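Local structure of superoxide dismutase [Fe] (Methanothermobacter thermautotrophicus, 1MA1) at residues I106-G111 and T141-I146; R161-L166 and K199-I204; K6-L11 and G44-L49. The protein destroys superoxide radicals by dismuting them to hydrogen peroxide and dioxygen, using one iron ion in each subunit of a homotetramer. All blocks are in the same frame, centred on the assembly; numbering follows the deposited sequence.

Interaction 1. Residues I106-G111 and T141-I146; sequences IEKDFG and TDRLFI
The last turn of helix 100-110 packs against the start of strand 143-150, an outer strand of the antiparallel sheet in the C-terminal domain of the iron/manganese superoxide dismutase family, and D109 ties the two together. Its CB points toward the strand, and with CG beside the backbone N (chi1 -71°) the carboxylate carbon lies next to the CA of R143. Beyond CG the two oxygens part. OD2 accepts the amide of L144, with L144 N 2.8 Å from D109 OD2 in a nearly straight bond (176°), although the N-H arrives from above the carboxylate plane. OD1 takes the ammonium of its helix neighbour in a salt bridge, K108 NZ lying 2.6 Å from D109 OD1, and also a hydrogen bond from a water. That water accepts R143 NE at 3.1 Å. K108 bends at its last torsion so that NZ can also donate to D142 O, 2.9 Å away, a carbonyl presented by the G1 beta bulge that D142 and R143 make opposite C138.

Alongside lies an apolar side. L144 points toward the helix; its CD1 meets I106 CG1 at 3.7 Å and its CB lies 3.9 Å from F110 CE1. I146 CD1 reaches F110 CE2 at 3.8 Å, while F116 packs edge-to-face on the F110 ring.

The guanidinium of R143 also reaches the second subunit, whose D53 forms a salt bridge with it and whose F8 makes a cation-pi contact. An acidic side chain suits position 109 because it satisfies a strand amide facing a helix, and the adjacent lysine probably stabilises its ionised form.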
loop_
_atom_site.group_PDB
_atom_site.type_symbol
_atom_site.label_atom_id
_atom_site.label_comp_id
_atom_site.label_asym_id
_atom_site.label_seq_id
_atom_site.Cartn_x
_atom_site.Cartn_y
_atom_site.Cartn_z
ATOM N N ILE A 106 -25.149 12.147 -12.242
ATOM C CA ILE A 106 -24.332 13.029 -11.427
ATOM C C ILE A 106 -25.213 13.848 -10.488
ATOM O O ILE A 106 -24.862 14.078 -9.327
ATOM C CB ILE A 106 -23.475 13.973 -12.292
ATOM C CG1 ILE A 106 -22.324 13.179 -12.917
ATOM C CG2 ILE A 106 -22.947 15.127 -11.448
ATOM C CD1 ILE A 106 -21.412 13.969 -13.826
ATOM N N GLU A 107 -26.373 14.264 -10.985
ATOM C CA GLU A 107 -27.353 14.930 -10.143
ATOM C C GLU A 107 -27.840 14.090 -8.991
ATOM O O GLU A 107 -27.832 14.555 -7.850
ATOM C CB GLU A 107 -28.557 15.360 -10.959
ATOM C CG GLU A 107 -28.468 16.786 -11.420
ATOM C CD GLU A 107 -29.831 17.352 -11.750
ATOM O OE1 GLU A 107 -30.501 16.808 -12.664
ATOM O OE2 GLU A 107 -30.233 18.338 -11.086
ATOM N N LYS A 108 -28.295 12.873 -9.287
ATOM C CA LYS A 108 -28.977 12.086 -8.269
ATOM C C LYS A 108 -27.969 11.550 -7.257
ATOM O O LYS A 108 -28.292 11.409 -6.082
ATOM C CB LYS A 108 -29.770 10.930 -8.889
ATOM C CG LYS A 108 -28.996 9.637 -9.100
ATOM C CD LYS A 108 -29.956 8.444 -9.216
ATOM C CE LYS A 108 -29.206 7.144 -9.517
ATOM N NZ LYS A 108 -28.183 6.817 -8.482
ATOM N N ASP A 109 -26.747 11.272 -7.704
ATOM C CA ASP A 109 -25.742 10.729 -6.815
ATOM C C ASP A 109 -24.980 11.799 -6.064
ATOM O O ASP A 109 -24.568 11.585 -4.924
ATOM C CB ASP A 109 -24.765 9.822 -7.584
ATOM C CG ASP A 109 -25.411 8.508 -8.020
ATOM O OD1 ASP A 109 -26.224 7.943 -7.246
ATOM O OD2 ASP A 109 -25.098 8.025 -9.125
ATOM N N PHE A 110 -24.788 12.958 -6.681
ATOM C CA PHE A 110 -24.020 14.015 -6.018
ATOM C C PHE A 110 -24.844 15.240 -5.638
ATOM O O PHE A 110 -24.371 16.089 -4.900
ATOM C CB PHE A 110 -22.848 14.444 -6.889
ATOM C CG PHE A 110 -21.857 13.354 -7.144
ATOM C CD1 PHE A 110 -21.979 12.531 -8.254
ATOM C CD2 PHE A 110 -20.792 13.153 -6.273
ATOM C CE1 PHE A 110 -21.041 11.510 -8.505
ATOM C CE2 PHE A 110 -19.840 12.137 -6.501
ATOM C CZ PHE A 110 -19.966 11.312 -7.623
ATOM N N GLY A 111 -26.071 15.320 -6.140
ATOM C CA GLY A 111 -26.918 16.452 -5.835
ATOM C C GLY A 111 -26.826 17.544 -6.881
ATOM O O GLY A 111 -27.829 18.186 -7.209
ATOM N N THR A 141 -25.706 -1.169 -6.910
ATOM C CA THR A 141 -26.483 -0.164 -6.194
ATOM C C THR A 141 -26.892 0.965 -7.115
ATOM O O THR A 141 -27.575 1.898 -6.685
ATOM C CB THR A 141 -25.680 0.456 -5.014
ATOM O OG1 THR A 141 -24.437 0.964 -5.505
ATOM C CG2 THR A 141 -25.392 -0.576 -3.949
ATOM N N ASP A 142 -26.469 0.887 -8.374
ATOM C CA ASP A 142 -26.863 1.860 -9.402
ATOM C C ASP A 142 -26.388 3.282 -9.055
ATOM O O ASP A 142 -27.148 4.242 -9.166
ATOM C CB ASP A 142 -28.384 1.817 -9.566
ATOM C CG ASP A 142 -28.880 2.632 -10.743
ATOM O OD1 ASP A 142 -28.329 2.509 -11.866
ATOM O OD2 ASP A 142 -29.850 3.389 -10.537
ATOM N N ARG A 143 -25.126 3.391 -8.633
ATOM C CA ARG A 143 -24.564 4.641 -8.138
ATOM C C ARG A 143 -23.211 4.912 -8.808
ATOM O O ARG A 143 -22.415 3.986 -9.009
ATOM C CB ARG A 143 -24.404 4.577 -6.610
ATOM C CG ARG A 143 -25.696 4.189 -5.904
ATOM C CD ARG A 143 -25.528 3.856 -4.426
ATOM N NE ARG A 143 -25.400 5.075 -3.656
ATOM C CZ ARG A 143 -26.068 5.349 -2.543
ATOM N NH1 ARG A 143 -26.937 4.486 -2.035
ATOM N NH2 ARG A 143 -25.866 6.506 -1.942
ATOM N N LEU A 144 -22.960 6.171 -9.166
ATOM C CA LEU A 144 -21.614 6.606 -9.513
ATOM C C LEU A 144 -20.740 6.632 -8.274
ATOM O O LEU A 144 -21.143 7.154 -7.238
ATOM C CB LEU A 144 -21.636 8.001 -10.151
ATOM C CG LEU A 144 -22.330 8.126 -11.522
ATOM C CD1 LEU A 144 -22.503 9.601 -11.867
ATOM C CD2 LEU A 144 -21.525 7.366 -12.614
ATOM N N PHE A 145 -19.547 6.054 -8.381
ATOM C CA PHE A 145 -18.527 6.112 -7.330
ATOM C C PHE A 145 -17.319 6.888 -7.840
ATOM O O PHE A 145 -16.968 6.814 -9.015
ATOM C CB PHE A 145 -18.049 4.704 -6.942
ATOM C CG PHE A 145 -19.044 3.900 -6.149
ATOM C CD1 PHE A 145 -18.842 2.539 -5.947
ATOM C CD2 PHE A 145 -20.168 4.498 -5.589
ATOM C CE1 PHE A 145 -19.742 1.781 -5.200
ATOM C CE2 PHE A 145 -21.087 3.746 -4.829
ATOM C CZ PHE A 145 -20.871 2.388 -4.637
ATOM N N ILE A 146 -16.667 7.613 -6.946
ATOM C CA ILE A 146 -15.313 8.077 -7.217
ATOM C C ILE A 146 -14.307 7.176 -6.489
ATOM O O ILE A 146 -14.515 6.802 -5.334
ATOM C CB ILE A 146 -15.147 9.551 -6.757
ATOM C CG1 ILE A 146 -16.204 10.423 -7.449
ATOM C CG2 ILE A 146 -13.725 10.052 -7.053
ATOM C CD1 ILE A 146 -16.118 11.908 -7.095
HETATM O O HOH W 1 -24.625 7.816 -4.758
#

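Interaction 2. Residues R161-L166 and K199-I204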
loop_
_atom_site.group_PDB
_atom_site.type_symbol
_atom_site.label_atom_id
_atom_site.label_comp_id
_atom_site.label_asym_id
_atom_site.label_seq_id
_atom_site.Cartn_x
_atom_site.Cartn_y
_atom_site.Cartn_z
ATOM N N ARG A 161 -15.480 -0.344 -13.828
ATOM C CA ARG A 161 -15.021 0.130 -15.133
ATOM C C ARG A 161 -14.805 1.631 -15.150
ATOM O O ARG A 161 -15.407 2.358 -14.358
ATOM C CB ARG A 161 -16.025 -0.242 -16.217
ATOM C CG ARG A 161 -16.466 -1.694 -16.148
ATOM C CD ARG A 161 -16.388 -2.368 -17.499
ATOM N NE ARG A 161 -15.076 -2.975 -17.682
ATOM C CZ ARG A 161 -14.562 -3.328 -18.857
ATOM N NH1 ARG A 161 -15.252 -3.128 -19.974
ATOM N NH2 ARG A 161 -13.349 -3.874 -18.914
ATOM N N ILE A 162 -13.940 2.101 -16.046
ATOM C CA ILE A 162 -13.524 3.504 -16.009
ATOM C C ILE A 162 -14.450 4.402 -16.832
ATOM O O ILE A 162 -14.748 4.116 -17.990
ATOM C CB ILE A 162 -12.074 3.679 -16.527
ATOM C CG1 ILE A 162 -11.099 2.863 -15.685
ATOM C CG2 ILE A 162 -11.676 5.146 -16.464
ATOM C CD1 ILE A 162 -9.684 2.911 -16.212
ATOM N N LEU A 163 -14.892 5.494 -16.228
ATOM C CA LEU A 163 -15.659 6.505 -16.949
ATOM C C LEU A 163 -14.845 7.768 -17.220
ATOM O O LEU A 163 -14.793 8.260 -18.352
ATOM C CB LEU A 163 -16.914 6.871 -16.157
ATOM C CG LEU A 163 -17.909 5.734 -15.981
ATOM C CD1 LEU A 163 -19.104 6.195 -15.179
ATOM C CD2 LEU A 163 -18.317 5.238 -17.361
ATOM N N LEU A 164 -14.216 8.285 -16.168
ATOM C CA LEU A 164 -13.498 9.552 -16.218
ATOM C C LEU A 164 -12.225 9.393 -15.398
ATOM O O LEU A 164 -12.243 8.770 -14.331
ATOM C CB LEU A 164 -14.340 10.657 -15.581
ATOM C CG LEU A 164 -14.191 12.096 -16.073
ATOM C CD1 LEU A 164 -14.461 13.009 -14.886
ATOM C CD2 LEU A 164 -12.819 12.359 -16.637
ATOM N N VAL A 165 -11.131 9.975 -15.870
ATOM C CA VAL A 165 -9.844 9.769 -15.237
ATOM C C VAL A 165 -9.043 11.072 -15.227
ATOM O O VAL A 165 -9.008 11.802 -16.218
ATOM C CB VAL A 165 -9.069 8.644 -15.994
ATOM C CG1 VAL A 165 -7.616 8.987 -16.128
ATOM C CG2 VAL A 165 -9.216 7.323 -15.255
ATOM N N LEU A 166 -8.402 11.368 -14.108
ATOM C CA LEU A 166 -7.551 12.547 -14.013
ATOM C C LEU A 166 -6.180 12.222 -13.388
ATOM O O LEU A 166 -6.098 11.906 -12.199
ATOM C CB LEU A 166 -8.270 13.617 -13.177
ATOM C CG LEU A 166 -7.445 14.832 -12.792
ATOM C CD1 LEU A 166 -6.841 15.451 -14.045
ATOM C CD2 LEU A 166 -8.320 15.809 -12.028
ATOM N N LYS A 199 -20.206 8.494 -23.586
ATOM C CA LYS A 199 -20.219 7.272 -24.363
ATOM C C LYS A 199 -19.824 6.082 -23.500
ATOM O O LYS A 199 -20.534 5.081 -23.459
ATOM C CB LYS A 199 -19.266 7.391 -25.540
ATOM C CG LYS A 199 -19.252 6.168 -26.440
ATOM C CD LYS A 199 -18.243 6.337 -27.582
ATOM C CE LYS A 199 -18.116 5.078 -28.432
ATOM N NZ LYS A 199 -17.190 5.284 -29.598
ATOM N N ARG A 200 -18.704 6.191 -22.796
ATOM C CA ARG A 200 -18.276 5.146 -21.868
ATOM C C ARG A 200 -19.392 4.733 -20.911
ATOM O O ARG A 200 -19.578 3.553 -20.620
ATOM C CB ARG A 200 -17.074 5.623 -21.046
ATOM C CG ARG A 200 -15.851 5.992 -21.876
ATOM C CD ARG A 200 -14.764 6.598 -21.019
ATOM N NE ARG A 200 -13.563 6.860 -21.796
ATOM C CZ ARG A 200 -12.478 7.445 -21.308
ATOM N NH1 ARG A 200 -12.456 7.819 -20.039
ATOM N NH2 ARG A 200 -11.422 7.665 -22.082
ATOM N N PHE A 201 -20.132 5.710 -20.415
ATOM C CA PHE A 201 -21.110 5.453 -19.377
ATOM C C PHE A 201 -22.265 4.668 -19.956
ATOM O O PHE A 201 -22.900 3.886 -19.260
ATOM C CB PHE A 201 -21.614 6.782 -18.789
ATOM C CG PHE A 201 -22.610 6.615 -17.670
ATOM C CD1 PHE A 201 -22.375 5.712 -16.631
ATOM C CD2 PHE A 201 -23.783 7.361 -17.643
ATOM C CE1 PHE A 201 -23.312 5.563 -15.573
ATOM C CE2 PHE A 201 -24.715 7.217 -16.596
ATOM C CZ PHE A 201 -24.475 6.318 -15.562
ATOM N N GLU A 202 -22.541 4.879 -21.236
ATOM C CA GLU A 202 -23.686 4.238 -21.867
ATOM C C GLU A 202 -23.438 2.756 -22.110
ATOM O O GLU A 202 -24.375 1.959 -22.128
ATOM C CB GLU A 202 -24.015 4.920 -23.191
ATOM C CG GLU A 202 -24.113 6.431 -23.094
ATOM C CD GLU A 202 -25.338 7.009 -23.795
ATOM O OE1 GLU A 202 -25.304 8.216 -24.137
ATOM O OE2 GLU A 202 -26.332 6.267 -23.984
ATOM N N ASP A 203 -22.176 2.384 -22.299
ATOM C CA ASP A 203 -21.854 0.992 -22.585
ATOM C C ASP A 203 -21.793 0.130 -21.342
ATOM O O ASP A 203 -21.416 -1.031 -21.421
ATOM C CB ASP A 203 -20.516 0.863 -23.320
ATOM C CG ASP A 203 -20.445 1.729 -24.550
ATOM O OD1 ASP A 203 -21.489 1.884 -25.241
ATOM O OD2 ASP A 203 -19.330 2.244 -24.817
ATOM N N ILE A 204 -22.160 0.685 -20.196
ATOM C CA ILE A 204 -22.413 -0.147 -19.032
ATOM C C ILE A 204 -23.750 0.181 -18.390
ATOM O O ILE A 204 -23.990 -0.163 -17.237
ATOM C CB ILE A 204 -21.296 0.018 -18.001
ATOM C CG1 ILE A 204 -21.232 1.461 -17.510
ATOM C CG2 ILE A 204 -19.979 -0.377 -18.621
ATOM C CD1 ILE A 204 -20.123 1.698 -16.508
#
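R200 NH1 is gripped by two hydrogen bonds, one to L163 O and one to N87 OD1, and the other two nitrogens are held as well: NE forms a salt bridge with E196 and NH2 donates to F83 O. Across the two segments R200 NH1 lies 2.9 Å from L163 O, with an N-H...O angle of 153°. The carbonyl oxygen sits at the edge of the guanidinium, near its plane, but from the oxygen's side the nitrogen stands above the carbonyl plane. The arginine reaches this far because its chain is extended from CG to NE, which lays CD alongside the same oxygen. Arginine suits the place because it is long and carries several N-H donors.

The L163 side chain supplies the apolar half. Its CD2 rests on the helix backbone, 3.5 Å from F201 CA, and its CD1 meets F201 CD1 at 3.6 Å; the F201 ring also packs edge-to-face with Y105. Past the helix end, I204 CD1 approaches L163 CD2 at 4.1 Å, and I204 CG2 lies 4.3 Å from R161 CD. The tip of R161 turns to the second subunit, where NH2 donates to H159 O and Q139 OE1.

A classic beta bulge at L163 and L164, opposite L135, lies in the same stretch of chain as strand 164-167, which carries the iron ligand D167. An arginine held by N87, F83, E196 and the bulge carbonyl therefore fastens the C-terminal helix to the approach to a metal ligand, and the surrounding acceptors, with E196 negatively charged, would probably favour its positive charge.

Interaction 3. Residues K6-L11 and G44-L49; sequences KKFYEL and GANALL
N46 pushes its amide from helix 27-57 into the notch between the F8 and Y9 side chains of the extended N-terminal segment, holding that chain on the helix within the alpha-hairpin domain. With CG beside the backbone N (chi1 -77°), the amide meets the Y9 backbone head-on. N46 OD1 accepts Y9 N at 2.8 Å, in the carbonyl plane and on a lone pair, while N46 ND2 donates to Y9 O at 2.9 Å, both bonds almost straight. N46 OD1 also lies at the edge of the F8 ring, in its plane, 3.3 Å from F8 CD1, the ring standing nearly perpendicular (83°) to the amide.

Y9 is the complementary bump. Its CB points toward the helix, and the CD2-CE2 side of its ring lies against A45 and L49, one turn apart: Y9 CD2 lies 3.6 Å from A45 CB, and Y9 CE2 is 4.0 Å from L49 CD1. The small methyl of A45 lets the ring come close, and L49 crosses it at about a right angle. V75 and Y78 of helix 64-86 also pack on Y9. L49 CB, meanwhile, touches F8 CE1.

An alanine at N46 would probably loosen the N-terminal segment, since both bonds to the Y9 backbone would be lost. Asparagine's paired donor and acceptor match the N-H and C=O of one residue, so a single buried side chain pins an extended segment that belongs to no sheet or helix.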
loop_
_atom_site.group_PDB
_atom_site.type_symbol
_atom_site.label_atom_id
_atom_site.label_comp_id
_atom_site.label_asym_id
_atom_site.label_seq_id
_atom_site.Cartn_x
_atom_site.Cartn_y
_atom_site.Cartn_z
ATOM N N LYS A 6 2.348 -14.319 -30.023
ATOM C CA LYS A 6 2.094 -13.502 -28.839
ATOM C C LYS A 6 1.788 -12.067 -29.243
ATOM O O LYS A 6 2.030 -11.673 -30.377
ATOM C CB LYS A 6 3.318 -13.518 -27.919
ATOM C CG LYS A 6 3.665 -14.890 -27.352
ATOM C CD LYS A 6 2.559 -15.421 -26.425
ATOM C CE LYS A 6 2.942 -16.762 -25.806
ATOM N NZ LYS A 6 1.995 -17.184 -24.745
ATOM N N LYS A 7 1.266 -11.280 -28.312
ATOM C CA LYS A 7 0.901 -9.913 -28.619
ATOM C C LYS A 7 1.230 -8.983 -27.450
ATOM O O LYS A 7 1.249 -9.404 -26.291
ATOM C CB LYS A 7 -0.580 -9.869 -28.988
ATOM C CG LYS A 7 -1.032 -8.550 -29.559
ATOM C CD LYS A 7 -2.265 -8.696 -30.446
ATOM C CE LYS A 7 -3.467 -9.214 -29.681
ATOM N NZ LYS A 7 -4.717 -9.147 -30.476
ATOM N N PHE A 8 1.528 -7.726 -27.759
ATOM C CA PHE A 8 2.179 -6.837 -26.799
ATOM C C PHE A 8 1.554 -5.457 -26.762
ATOM O O PHE A 8 0.696 -5.126 -27.576
ATOM C CB PHE A 8 3.664 -6.698 -27.120
ATOM C CG PHE A 8 4.457 -7.943 -26.862
ATOM C CD1 PHE A 8 4.870 -8.261 -25.574
ATOM C CD2 PHE A 8 4.760 -8.831 -27.903
ATOM C CE1 PHE A 8 5.577 -9.446 -25.320
ATOM C CE2 PHE A 8 5.462 -10.017 -27.660
ATOM C CZ PHE A 8 5.868 -10.320 -26.370
ATOM N N TYR A 9 1.987 -4.649 -25.810
ATOM C CA TYR A 9 1.449 -3.311 -25.661
ATOM C C TYR A 9 2.167 -2.357 -26.598
ATOM O O TYR A 9 3.361 -2.507 -26.848
ATOM C CB TYR A 9 1.610 -2.854 -24.210
ATOM C CG TYR A 9 0.664 -3.528 -23.248
ATOM C CD1 TYR A 9 -0.701 -3.222 -23.253
ATOM C CD2 TYR A 9 1.128 -4.458 -22.312
ATOM C CE1 TYR A 9 -1.570 -3.821 -22.358
ATOM C CE2 TYR A 9 0.266 -5.062 -21.414
ATOM C CZ TYR A 9 -1.077 -4.743 -21.439
ATOM O OH TYR A 9 -1.947 -5.375 -20.584
ATOM N N GLU A 10 1.436 -1.376 -27.114
ATOM C CA GLU A 10 2.049 -0.267 -27.838
ATOM C C GLU A 10 1.565 1.092 -27.352
ATOM O O GLU A 10 0.426 1.234 -26.898
ATOM C CB GLU A 10 1.767 -0.419 -29.324
ATOM C CG GLU A 10 2.488 -1.601 -29.940
ATOM C CD GLU A 10 2.033 -1.891 -31.352
ATOM O OE1 GLU A 10 2.664 -2.752 -32.020
ATOM O OE2 GLU A 10 1.042 -1.258 -31.786
ATOM N N LEU A 11 2.429 2.097 -27.450
ATOM C CA LEU A 11 2.025 3.461 -27.137
ATOM C C LEU A 11 0.932 3.897 -28.100
ATOM O O LEU A 11 1.149 3.967 -29.308
ATOM C CB LEU A 11 3.213 4.407 -27.250
ATOM C CG LEU A 11 2.942 5.835 -26.763
ATOM C CD1 LEU A 11 2.687 5.814 -25.240
ATOM C CD2 LEU A 11 4.122 6.750 -27.097
ATOM N N GLY A 44 7.520 -1.326 -19.546
ATOM C CA GLY A 44 7.491 -2.065 -18.292
ATOM C C GLY A 44 6.662 -3.323 -18.436
ATOM O O GLY A 44 7.127 -4.434 -18.160
ATOM N N ALA A 45 5.429 -3.140 -18.893
ATOM C CA ALA A 45 4.489 -4.229 -19.022
ATOM C C ALA A 45 5.013 -5.266 -20.011
ATOM O O ALA A 45 4.881 -6.471 -19.779
ATOM C CB ALA A 45 3.133 -3.690 -19.476
ATOM N N ASN A 46 5.609 -4.811 -21.115
ATOM C CA ASN A 46 6.094 -5.753 -22.120
ATOM C C ASN A 46 7.299 -6.565 -21.624
ATOM O O ASN A 46 7.385 -7.772 -21.859
ATOM C CB ASN A 46 6.463 -5.029 -23.416
ATOM C CG ASN A 46 5.241 -4.634 -24.245
ATOM O OD1 ASN A 46 4.191 -5.294 -24.208
ATOM N ND2 ASN A 46 5.384 -3.567 -25.019
ATOM N N ALA A 47 8.228 -5.910 -20.936
ATOM C CA ALA A 47 9.402 -6.609 -20.439
ATOM C C ALA A 47 8.935 -7.738 -19.571
ATOM O O ALA A 47 9.503 -8.823 -19.580
ATOM C CB ALA A 47 10.275 -5.689 -19.637
ATOM N N LEU A 48 7.882 -7.478 -18.814
ATOM C CA LEU A 48 7.419 -8.415 -17.809
ATOM C C LEU A 48 6.690 -9.562 -18.489
ATOM O O LEU A 48 6.845 -10.724 -18.113
ATOM C CB LEU A 48 6.497 -7.697 -16.837
ATOM C CG LEU A 48 6.005 -8.500 -15.653
ATOM C CD1 LEU A 48 7.172 -9.067 -14.872
ATOM C CD2 LEU A 48 5.193 -7.584 -14.788
ATOM N N LEU A 49 5.897 -9.234 -19.503
ATOM C CA LEU A 49 5.231 -10.264 -20.267
ATOM C C LEU A 49 6.255 -11.222 -20.846
ATOM O O LEU A 49 6.089 -12.431 -20.770
ATOM C CB LEU A 49 4.388 -9.658 -21.389
ATOM C CG LEU A 49 3.125 -8.903 -20.955
ATOM C CD1 LEU A 49 2.387 -8.372 -22.168
ATOM C CD2 LEU A 49 2.230 -9.830 -20.178
#

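In the fold
Along the chain interaction 3 comes first, then interaction 1, then interaction 2. The last two share the three-stranded antiparallel sheet, where 143-150 and 164-167 are the outer strands; their centres are 13 Å apart and they touch, L144 CD2 packing 3.7 Å from L163 CD1, so both fix helices of the C-terminal domain to that sheet. Interaction 3 lies in the alpha-hairpin domain, its centre about 36 Å from that of interaction 1 and about 24 Å from that of interaction 2. Between subunits interactions 1 and 3 come together: residues 6-8 of one subunit meet K108 and R143 of the other, so interaction 1 abuts interaction 3 of the second subunit.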